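Local coordinates for protein citrate synthase (Metallosphaera sedula, PDB 6ABW) that binds acetyl-CoA and probably condenses it with oxaloacetate to form citrate, a step of the tricarboxylic acid cycle, at residues V59-L62 against L68-K71; N294-K299 against V331-G336. All coordinates share one frame; numbering follows the deposited sequence.

Contact 1 (V59-L62 against L68-K71); sequences VVHL and LPTK
In the short loop that joins helix 56-65 to helix 71-84, Pro69 folds back onto His61 of the first helix. CB of Pro69 sits over the middle of one imidazole face, 3.7 Å from the ring centroid and 14° off the normal, a CH-pi contact in which a C-H of the proline ring faces the pi cloud of the imidazole. Pro69 CB comes closest to His61 CG, at 3.6 Å, while CG and CD of the proline rest by the CB of His61. With CG anti to the backbone N (chi1 -167°), the imidazole is carried out from the helix beneath the loop, where the hydrogen bond from ND1 to the carbonyl O of Asp67 and a stack with the Tyr65 ring together hold its rotation. Replacing His61 with alanine would remove the ring, and is likely to leave a gap under Pro69 and the Asp67 carbonyl without this donor. Beside this pair, two leucines supply apolar packing: Leu62 CB lies 4.1 Å from Leu68 CD2, and Leu62 CD1 packs against the backbone of Leu68. Thr70, the N-cap residue of helix 71-84, then starts the next helix. That helix adds Leu77 against His61 and Leu74 against Pro69, Tyr45 of strand 45-46 touches both leucines, and Arg389 of the second subunit packs on Leu68.

Contact 2 (N294-K299 against V331-G336); sequences NSDARK and VFYALG
Ala297 at the start of helix 295-315 meets Tyr333 and Ala334 near the end of helix 325-335. Asn294 is the N-cap of the first helix: its OD1 accepts from Ala297 N at 2.9 Å in an almost straight bond, as suits a short amide side chain at a helix start. A water donates weakly to the same OD1 and, at 3.1 Å, to the carbonyl O of Tyr333. Asp296 follows, its carboxylate turned 69° from the Tyr333 ring, with CG 3.8 Å from Tyr333 OH; a long salt bridge to Lys299 gives this acid a partner one turn on. At Ala297 and Ala334 the backbones come nearest, CA to CA 5.1 Å, and Ala297 CB rests on Ala334 CA and CB, while Ala297 CA meets the edge of the Tyr333 ring at CD2. With CG anti to the backbone N (chi1 -167°), that ring is carried across the start of helix 295-315, past Ala297, to put OH near Asp296. The short helical segments run antiparallel at 171°, their axes 9.2 Å apart, and the small alanines permit this spacing. Helix 325-335 ends in a Schellman motif at Gly336, whose positive phi suits glycine. No direct hydrogen bond crosses between the segments, so apolar packing holds them, with one water, weak on its Asn294 side, as the polar link.

Both contacts lie about 20 Å from the centre of the chain, yet they differ in burial: the touching residues of contact 1 are all buried, and the second subunit covers part of its loop, whereas contact 2 is only partly buried and no other chain touches it. They share no helix. Both link neighbours in sequence: contact 1 joins a helix to the loop that follows it, contact 2 two successive helices laid antiparallel. Their centres are 31 Å apart, with about 15 Å between nearest atoms. A proline on an imidazole face and leucine packing suit the enclosed turn, while alanines, a tyrosine edge and a bridging water suit the more open interface.

Contact 1 (V59-L62 against L68-K71)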
ATOM      1  N   VAL A  59     -12.430 -16.272 -17.129  1.00 12.36           N
ATOM      2  CA  VAL A  59     -12.728 -14.960 -16.677  1.00 11.86           C
ATOM      3  C   VAL A  59     -11.441 -14.103 -16.466  1.00 10.89           C
ATOM      4  O   VAL A  59     -11.455 -12.914 -16.719  1.00 10.81           O
ATOM      5  CB  VAL A  59     -13.638 -15.017 -15.384  1.00 12.61           C
ATOM      6  CG1 VAL A  59     -13.764 -13.654 -14.756  1.00 13.04           C
ATOM      7  CG2 VAL A  59     -15.009 -15.556 -15.698  1.00 13.47           C
ATOM      8  N   VAL A  60     -10.344 -14.727 -16.058  1.00 11.68           N
ATOM      9  CA  VAL A  60      -9.059 -14.025 -16.043  1.00 11.85           C
ATOM     10  C   VAL A  60      -8.744 -13.459 -17.441  1.00 12.41           C
ATOM     11  O   VAL A  60      -8.454 -12.302 -17.615  1.00 12.44           O
ATOM     12  CB  VAL A  60      -7.961 -14.984 -15.615  1.00 11.51           C
ATOM     13  CG1 VAL A  60      -6.599 -14.343 -15.791  1.00 12.17           C
ATOM     14  CG2 VAL A  60      -8.126 -15.369 -14.131  1.00 12.49           C
ATOM     15  N   HIS A  61      -8.907 -14.310 -18.469  1.00 14.04           N
ATOM     16  CA  HIS A  61      -8.688 -13.869 -19.864  1.00 13.32           C
ATOM     17  C   HIS A  61      -9.643 -12.768 -20.277  1.00 13.14           C
ATOM     18  O   HIS A  61      -9.224 -11.782 -20.859  1.00 13.64           O
ATOM     19  CB  HIS A  61      -8.733 -15.099 -20.796  1.00 14.62           C
ATOM     20  CG  HIS A  61      -8.237 -14.823 -22.171  1.00 16.91           C
ATOM     21  ND1 HIS A  61      -8.912 -14.029 -23.065  1.00 16.38           N
ATOM     22  CD2 HIS A  61      -7.035 -15.105 -22.746  1.00 18.71           C
ATOM     23  CE1 HIS A  61      -8.187 -13.881 -24.161  1.00 18.16           C
ATOM     24  NE2 HIS A  61      -7.038 -14.517 -23.986  1.00 18.01           N
ATOM     25  N   LEU A  62     -10.915 -12.861 -19.908  1.00 12.58           N
ATOM     26  CA  LEU A  62     -11.878 -11.814 -20.193  1.00 13.12           C
ATOM     27  C   LEU A  62     -11.549 -10.486 -19.583  1.00 13.01           C
ATOM     28  O   LEU A  62     -11.660  -9.458 -20.235  1.00 14.05           O
ATOM     29  CB  LEU A  62     -13.274 -12.296 -19.719  1.00 14.15           C
ATOM     30  CG  LEU A  62     -14.418 -11.325 -19.755  1.00 16.84           C
ATOM     31  CD1 LEU A  62     -14.709 -10.997 -21.217  1.00 17.01           C
ATOM     32  CD2 LEU A  62     -15.616 -11.967 -19.015  1.00 16.63           C
ATOM     33  N   LEU A  68     -13.625 -13.643 -23.928  1.00 15.64           N
ATOM     34  CA  LEU A  68     -13.440 -14.992 -23.534  1.00 15.11           C
ATOM     35  C   LEU A  68     -12.456 -15.649 -24.497  1.00 15.74           C
ATOM     36  O   LEU A  68     -12.367 -15.242 -25.641  1.00 14.86           O
ATOM     37  CB  LEU A  68     -14.728 -15.784 -23.484  1.00 16.79           C
ATOM     38  CG  LEU A  68     -15.676 -15.270 -22.390  1.00 17.82           C
ATOM     39  CD1 LEU A  68     -17.080 -15.725 -22.634  1.00 20.16           C
ATOM     40  CD2 LEU A  68     -15.171 -15.730 -21.028  1.00 18.90           C
ATOM     41  N   PRO A  69     -11.637 -16.585 -23.997  1.00 14.87           N
ATOM     42  CA  PRO A  69     -10.577 -17.053 -24.862  1.00 16.65           C
ATOM     43  C   PRO A  69     -10.992 -18.145 -25.839  1.00 18.12           C
ATOM     44  O   PRO A  69     -11.857 -18.974 -25.534  1.00 16.73           O
ATOM     45  CB  PRO A  69      -9.583 -17.685 -23.861  1.00 17.37           C
ATOM     46  CG  PRO A  69     -10.464 -18.183 -22.743  1.00 17.03           C
ATOM     47  CD  PRO A  69     -11.562 -17.161 -22.666  1.00 17.81           C
ATOM     48  N   THR A  70     -10.239 -18.241 -26.949  1.00 20.35           N
ATOM     49  CA  THR A  70     -10.224 -19.462 -27.755  1.00 21.40           C
ATOM     50  C   THR A  70      -9.521 -20.581 -27.068  1.00 24.61           C
ATOM     51  O   THR A  70      -8.788 -20.348 -26.079  1.00 21.63           O
ATOM     52  CB  THR A  70      -9.478 -19.239 -29.082  1.00 21.25           C
ATOM     53  OG1 THR A  70      -8.106 -18.931 -28.827  1.00 19.80           O
ATOM     54  CG2 THR A  70     -10.056 -18.103 -29.822  1.00 21.73           C
ATOM     55  N   LYS A  71      -9.684 -21.800 -27.583  1.00 21.83           N
ATOM     56  CA  LYS A  71      -8.943 -22.972 -27.056  1.00 28.70           C
ATOM     57  C   LYS A  71      -7.431 -22.713 -26.904  1.00 26.33           C
ATOM     58  O   LYS A  71      -6.825 -23.059 -25.894  1.00 26.37           O
ATOM     59  CB  LYS A  71      -9.088 -24.174 -27.974  1.00 35.09           C
ATOM     60  CG  LYS A  71     -10.335 -25.006 -27.824  1.00 42.01           C
ATOM     61  CD  LYS A  71     -10.369 -26.078 -28.928  1.00 48.14           C
ATOM     62  CE  LYS A  71     -11.787 -26.546 -29.222  1.00 55.26           C
ATOM     63  NZ  LYS A  71     -12.338 -27.302 -28.060  1.00 60.61           N
TER

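Contact 2 (N294-K299 against V331-G336)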
ATOM      1  N   ASN A 294     -21.144 -32.312   5.185  1.00 45.50           N
ATOM      2  CA  ASN A 294     -20.584 -32.273   6.536  1.00 39.72           C
ATOM      3  C   ASN A 294     -21.636 -31.655   7.478  1.00 38.50           C
ATOM      4  O   ASN A 294     -22.156 -30.577   7.206  1.00 34.38           O
ATOM      5  CB  ASN A 294     -19.308 -31.456   6.545  1.00 41.88           C
ATOM      6  CG  ASN A 294     -18.866 -31.104   7.945  1.00 50.96           C
ATOM      7  OD1 ASN A 294     -19.037 -29.973   8.421  1.00 55.96           O
ATOM      8  ND2 ASN A 294     -18.330 -32.089   8.638  1.00 59.30           N
ATOM      9  N   SER A 295     -21.937 -32.311   8.591  1.00 39.54           N
ATOM     10  CA  SER A 295     -23.049 -31.872   9.437  1.00 37.00           C
ATOM     11  C   SER A 295     -22.795 -30.511  10.129  1.00 33.18           C
ATOM     12  O   SER A 295     -23.742 -29.766  10.403  1.00 29.36           O
ATOM     13  CB  SER A 295     -23.413 -32.949  10.426  1.00 40.08           C
ATOM     14  OG  SER A 295     -22.428 -32.976  11.419  1.00 45.08           O
ATOM     15  N   ASP A 296     -21.533 -30.140  10.354  1.00 31.62           N
ATOM     16  CA  ASP A 296     -21.213 -28.791  10.857  1.00 30.29           C
ATOM     17  C   ASP A 296     -21.532 -27.672   9.794  1.00 23.99           C
ATOM     18  O   ASP A 296     -22.252 -26.690  10.056  1.00 22.40           O
ATOM     19  CB  ASP A 296     -19.756 -28.699  11.280  1.00 37.94           C
ATOM     20  CG  ASP A 296     -19.582 -27.906  12.552  1.00 45.78           C
ATOM     21  OD1 ASP A 296     -20.313 -26.918  12.764  1.00 54.96           O
ATOM     22  OD2 ASP A 296     -18.728 -28.297  13.370  1.00 55.40           O
ATOM     23  N   ALA A 297     -20.969 -27.852   8.603  1.00 21.44           N
ATOM     24  CA  ALA A 297     -21.268 -27.004   7.464  1.00 19.53           C
ATOM     25  C   ALA A 297     -22.760 -26.952   7.173  1.00 19.84           C
ATOM     26  O   ALA A 297     -23.300 -25.895   6.861  1.00 16.74           O
ATOM     27  CB  ALA A 297     -20.492 -27.442   6.231  1.00 21.19           C
ATOM     28  N   ARG A 298     -23.441 -28.087   7.323  1.00 21.16           N
ATOM     29  CA  ARG A 298     -24.883 -28.186   7.020  1.00 21.03           C
ATOM     30  C   ARG A 298     -25.674 -27.322   8.008  1.00 18.20           C
ATOM     31  O   ARG A 298     -26.609 -26.641   7.619  1.00 17.02           O
ATOM     32  CB  ARG A 298     -25.351 -29.651   7.121  1.00 27.09           C
ATOM     33  CG  ARG A 298     -26.751 -29.887   6.564  1.00 34.27           C
ATOM     34  CD  ARG A 298     -27.270 -31.250   7.028  1.00 44.19           C
ATOM     35  NE  ARG A 298     -28.413 -31.720   6.239  1.00 57.31           N
ATOM     36  CZ  ARG A 298     -29.188 -32.779   6.538  1.00 66.56           C
ATOM     37  NH1 ARG A 298     -30.196 -33.104   5.730  1.00 65.87           N
ATOM     38  NH2 ARG A 298     -28.982 -33.516   7.638  1.00 69.49           N
ATOM     39  N   LYS A 299     -25.290 -27.379   9.276  1.00 15.58           N
ATOM     40  CA  LYS A 299     -25.904 -26.632  10.327  1.00 18.13           C
ATOM     41  C   LYS A 299     -25.856 -25.113  10.033  1.00 15.70           C
ATOM     42  O   LYS A 299     -26.885 -24.385  10.186  1.00 14.91           O
ATOM     43  CB  LYS A 299     -25.152 -27.001  11.608  1.00 23.91           C
ATOM     44  CG  LYS A 299     -25.680 -26.532  12.913  1.00 31.60           C
ATOM     45  CD  LYS A 299     -24.712 -26.887  14.048  1.00 34.28           C
ATOM     46  CE  LYS A 299     -23.427 -26.038  14.000  1.00 40.75           C
ATOM     47  NZ  LYS A 299     -22.771 -25.922  15.344  1.00 43.02           N
ATOM     48  N   VAL A 331     -20.037 -21.112   1.889  1.00 10.31           N
ATOM     49  CA  VAL A 331     -19.274 -21.822   0.865  1.00 10.90           C
ATOM     50  C   VAL A 331     -17.849 -22.072   1.349  1.00 10.72           C
ATOM     51  O   VAL A 331     -17.359 -23.219   1.338  1.00 11.56           O
ATOM     52  CB  VAL A 331     -19.282 -21.068  -0.470  1.00 11.46           C
ATOM     53  CG1 VAL A 331     -18.372 -21.712  -1.473  1.00 13.09           C
ATOM     54  CG2 VAL A 331     -20.685 -21.040  -1.069  1.00 11.78           C
ATOM     55  N   PHE A 332     -17.184 -21.034   1.822  1.00  9.57           N
ATOM     56  CA  PHE A 332     -15.786 -21.215   2.229  1.00 10.64           C
ATOM     57  C   PHE A 332     -15.619 -22.180   3.400  1.00 10.18           C
ATOM     58  O   PHE A 332     -14.713 -23.070   3.405  1.00 11.11           O
ATOM     59  CB  PHE A 332     -15.144 -19.867   2.584  1.00 10.01           C
ATOM     60  CG  PHE A 332     -15.104 -18.866   1.472  1.00 10.20           C
ATOM     61  CD1 PHE A 332     -14.815 -19.208   0.156  1.00 10.55           C
ATOM     62  CD2 PHE A 332     -15.323 -17.491   1.800  1.00 11.29           C
ATOM     63  CE1 PHE A 332     -14.754 -18.259  -0.820  1.00 10.07           C
ATOM     64  CE2 PHE A 332     -15.239 -16.558   0.763  1.00 11.16           C
ATOM     65  CZ  PHE A 332     -14.907 -16.989  -0.494  1.00 10.89           C
ATOM     66  N   TYR A 333     -16.508 -22.066   4.354  1.00 10.96           N
ATOM     67  CA  TYR A 333     -16.509 -22.988   5.506  1.00 13.48           C
ATOM     68  C   TYR A 333     -16.736 -24.430   5.071  1.00 12.79           C
ATOM     69  O   TYR A 333     -16.007 -25.318   5.528  1.00 13.66           O
ATOM     70  CB  TYR A 333     -17.596 -22.575   6.507  1.00 14.18           C
ATOM     71  CG  TYR A 333     -17.439 -23.261   7.821  1.00 16.07           C
ATOM     72  CD1 TYR A 333     -16.556 -22.795   8.762  1.00 17.08           C
ATOM     73  CD2 TYR A 333     -18.134 -24.446   8.079  1.00 16.89           C
ATOM     74  CE1 TYR A 333     -16.439 -23.441   9.994  1.00 20.80           C
ATOM     75  CE2 TYR A 333     -18.000 -25.109   9.276  1.00 21.12           C
ATOM     76  CZ  TYR A 333     -17.154 -24.615  10.217  1.00 21.66           C
ATOM     77  OH  TYR A 333     -17.062 -25.292  11.412  1.00 25.66           O
ATOM     78  N   ALA A 334     -17.674 -24.636   4.162  1.00 12.60           N
ATOM     79  CA  ALA A 334     -18.048 -25.990   3.688  1.00 12.47           C
ATOM     80  C   ALA A 334     -16.853 -26.607   2.927  1.00 14.76           C
ATOM     81  O   ALA A 334     -16.675 -27.801   2.921  1.00 13.87           O
ATOM     82  CB  ALA A 334     -19.247 -25.861   2.786  1.00 14.48           C
ATOM     83  N   LEU A 335     -16.036 -25.757   2.270  1.00 12.76           N
ATOM     84  CA  LEU A 335     -14.818 -26.175   1.606  1.00 15.11           C
ATOM     85  C   LEU A 335     -13.711 -26.585   2.562  1.00 15.00           C
ATOM     86  O   LEU A 335     -12.770 -27.236   2.094  1.00 17.47           O
ATOM     87  CB  LEU A 335     -14.300 -25.116   0.657  1.00 14.26           C
ATOM     88  CG  LEU A 335     -15.190 -24.880  -0.555  1.00 15.34           C
ATOM     89  CD1 LEU A 335     -14.778 -23.639  -1.254  1.00 16.89           C
ATOM     90  CD2 LEU A 335     -15.185 -26.091  -1.545  1.00 16.60           C
ATOM     91  N   GLY A 336     -13.767 -26.182   3.836  1.00 13.07           N
ATOM     92  CA  GLY A 336     -12.722 -26.463   4.851  1.00 14.37           C
ATOM     93  C   GLY A 336     -11.943 -25.268   5.319  1.00 14.15           C
ATOM     94  O   GLY A 336     -11.002 -25.415   6.083  1.00 15.35           O
TER
HETATM   95  O   HOH W   1     -16.744 -27.874   7.188  1.00 40.35           O